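Local coordinates for protein prophage Pfl 6 Cro (PDB 2PIJ) that probably binds operator DNA as a dimeric helix-turn-helix transcription factor of the phage Cro family, at residues I4-Y9 / R38-T43. Residues are numbered along the deposited sequence; the frame is centred on the assembly and turned at random.
With SO4 (sulfate ion), chain G.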
loop_
_atom_site.group_PDB
_atom_site.type_symbol
_atom_site.label_atom_id
_atom_site.label_comp_id
_atom_site.label_asym_id
_atom_site.label_seq_id
_atom_site.Cartn_x
_atom_site.Cartn_y
_atom_site.Cartn_z
ATOM N N ILE B 4 0.290 11.622 1.068
ATOM C CA ILE B 4 1.564 12.246 1.306
ATOM C C ILE B 4 2.523 11.215 1.948
ATOM O O ILE B 4 2.177 10.531 2.950
ATOM C CB ILE B 4 1.341 13.554 2.211
ATOM C CG1 ILE B 4 1.053 14.764 1.340
ATOM C CG2 ILE B 4 2.533 13.902 3.036
ATOM C CD1 ILE B 4 -0.396 15.213 1.293
ATOM N N PRO B 5 3.723 11.071 1.356
ATOM C CA PRO B 5 4.668 10.192 2.015
ATOM C C PRO B 5 5.027 10.689 3.440
ATOM O O PRO B 5 4.984 11.898 3.722
ATOM C CB PRO B 5 5.906 10.252 1.137
ATOM C CG PRO B 5 5.539 11.130 -0.050
ATOM C CD PRO B 5 4.245 11.753 0.157
ATOM N N LEU B 6 5.337 9.748 4.321
ATOM C CA LEU B 6 5.583 9.993 5.741
ATOM C C LEU B 6 6.598 11.062 6.032
ATOM O O LEU B 6 6.315 11.984 6.841
ATOM C CB LEU B 6 5.969 8.679 6.478
ATOM C CG LEU B 6 6.347 8.820 7.970
ATOM C CD1 LEU B 6 5.156 9.401 8.789
ATOM C CD2 LEU B 6 6.727 7.472 8.527
ATOM N N SER B 7 7.775 10.941 5.412
ATOM C CA SER B 7 8.858 11.922 5.693
ATOM C C SER B 7 8.481 13.308 5.261
ATOM O O SER B 7 8.650 14.202 6.037
ATOM C CB SER B 7 10.236 11.524 5.167
ATOM O OG SER B 7 10.757 10.488 5.990
ATOM N N LYS B 8 7.855 13.458 4.099
ATOM C CA LYS B 8 7.334 14.787 3.684
ATOM C C LYS B 8 6.307 15.303 4.688
ATOM O O LYS B 8 6.347 16.468 5.077
ATOM C CB LYS B 8 6.659 14.678 2.317
ATOM C CG LYS B 8 6.183 16.020 1.773
ATOM C CD LYS B 8 5.162 15.792 0.623
ATOM C CE LYS B 8 4.784 17.217 0.021
ATOM N NZ LYS B 8 5.955 18.012 -0.214
ATOM N N TYR B 9 5.365 14.457 5.088
ATOM C CA TYR B 9 4.406 14.863 6.113
ATOM C C TYR B 9 5.122 15.439 7.356
ATOM O O TYR B 9 4.772 16.520 7.822
ATOM C CB TYR B 9 3.389 13.739 6.497
ATOM C CG TYR B 9 2.462 14.148 7.611
ATOM C CD1 TYR B 9 1.245 14.734 7.322
ATOM C CD2 TYR B 9 2.800 13.937 8.976
ATOM C CE1 TYR B 9 0.371 15.118 8.338
ATOM C CE2 TYR B 9 1.951 14.338 10.003
ATOM C CZ TYR B 9 0.733 14.914 9.666
ATOM O OH TYR B 9 -0.142 15.337 10.622
ATOM N N ARG B 38 10.660 2.757 5.761
ATOM C CA ARG B 38 9.519 2.019 5.307
ATOM C C ARG B 38 8.655 2.875 4.380
ATOM O O ARG B 38 8.588 4.106 4.542
ATOM C CB ARG B 38 8.740 1.463 6.502
ATOM C CG ARG B 38 9.530 0.346 7.230
ATOM C CD ARG B 38 8.917 0.034 8.623
ATOM N NE ARG B 38 7.521 -0.401 8.532
ATOM C CZ ARG B 38 6.762 -0.755 9.565
ATOM N NH1 ARG B 38 7.260 -0.775 10.808
ATOM N NH2 ARG B 38 5.504 -1.141 9.354
ATOM N N SER B 39 8.013 2.258 3.386
ATOM C CA SER B 39 7.202 3.054 2.448
ATOM C C SER B 39 5.823 3.380 3.033
ATOM O O SER B 39 4.821 2.756 2.694
ATOM C CB SER B 39 7.095 2.449 1.021
ATOM O OG SER B 39 8.188 2.904 0.178
ATOM N N ILE B 40 5.771 4.394 3.890
ATOM C CA ILE B 40 4.525 4.736 4.560
ATOM C C ILE B 40 3.902 5.974 3.911
ATOM O O ILE B 40 4.578 7.002 3.699
ATOM C CB ILE B 40 4.774 4.959 6.114
ATOM C CG1 ILE B 40 5.527 3.780 6.835
ATOM C CG2 ILE B 40 3.465 5.387 6.793
ATOM C CD1 ILE B 40 4.775 2.488 7.038
ATOM N N GLU B 41 2.597 5.869 3.588
ATOM C CA GLU B 41 1.828 6.913 2.965
ATOM C C GLU B 41 0.782 7.404 3.964
ATOM O O GLU B 41 0.073 6.629 4.626
ATOM C CB GLU B 41 1.187 6.398 1.674
ATOM C CG GLU B 41 0.310 7.449 0.940
ATOM C CD GLU B 41 -0.645 6.815 -0.017
ATOM O OE1 GLU B 41 -1.656 6.204 0.429
ATOM O OE2 GLU B 41 -0.427 6.954 -1.226
ATOM N N ILE B 42 0.734 8.709 4.129
ATOM C CA ILE B 42 -0.234 9.300 5.005
ATOM C C ILE B 42 -1.418 9.896 4.176
ATOM O O ILE B 42 -1.234 10.662 3.247
ATOM C CB ILE B 42 0.424 10.410 5.899
ATOM C CG1 ILE B 42 1.584 9.833 6.745
ATOM C CG2 ILE B 42 -0.660 11.099 6.748
ATOM C CD1 ILE B 42 1.198 8.784 7.787
ATOM N N THR B 43 -2.626 9.538 4.581
ATOM C CA THR B 43 -3.846 10.101 4.009
ATOM C C THR B 43 -4.582 11.041 4.992
ATOM O O THR B 43 -4.908 10.652 6.108
ATOM C CB THR B 43 -4.800 9.008 3.507
ATOM O OG1 THR B 43 -4.091 8.134 2.612
ATOM C CG2 THR B 43 -5.931 9.603 2.729
HETATM S S SO4 G . 8.094 17.161 -2.677
HETATM O O1 SO4 G . 8.948 17.846 -1.701
HETATM O O2 SO4 G . 8.731 17.225 -4.003
HETATM O O3 SO4 G . 7.960 15.758 -2.268
HETATM O O4 SO4 G . 6.756 17.784 -2.684
#
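Ile4 and Ile42 form an antiparallel hydrogen-bonded pair. Ile42 N lies 2.6 Å from Ile4 O in a nearly straight bond (N-H...O 166°). The return bond, from Ile4 N to Ile42 O at 2.8 Å, is more bent (133°). Pro5 and Glu41 make the next, non-hydrogen-bonded pair, which suits a proline that has no N-H to give. One further backbone bond follows where the strand gives way to the helix: Leu6 N, in the first turn of helix 6-12, donates to Ile40 O at 2.9 Å, while Pro5 takes the N-cap position.

Leu6 lies alongside Ile40, both side chains pointing the same way, with Leu6 CB 3.9 Å from Ile40 CB. Leu6 CG is anti to the backbone N (chi1 176°), and beyond it the two methyls divide: CD2 lies against Ile40 CB, whereas CD1 meets Ile42 CD1 at 4.1 Å. The other branch of Ile42 serves Tyr9, its CG2 methyl lying over one face of the ring, 4.1 Å from Tyr9 CD1. Leu19 of helix 16-23 touches Leu6, Tyr9 and Ile42, and Met33 of helix 27-35 touches Leu6 and Ile40. Ile40 also packs on Ile58 of the second subunit.

The two faces of the sheet differ. Pro5 and Glu41 occupy the more exposed face, whereas Ile4 and Ile42 point to the other, where Ile42 joins the apolar packing beneath the helices. The three backbone bonds set the strand-to-helix junction against strand 40-44, and apolar contacts, two aliphatic and one methyl-on-ring, join that central strand to the helical part of the Cro fold.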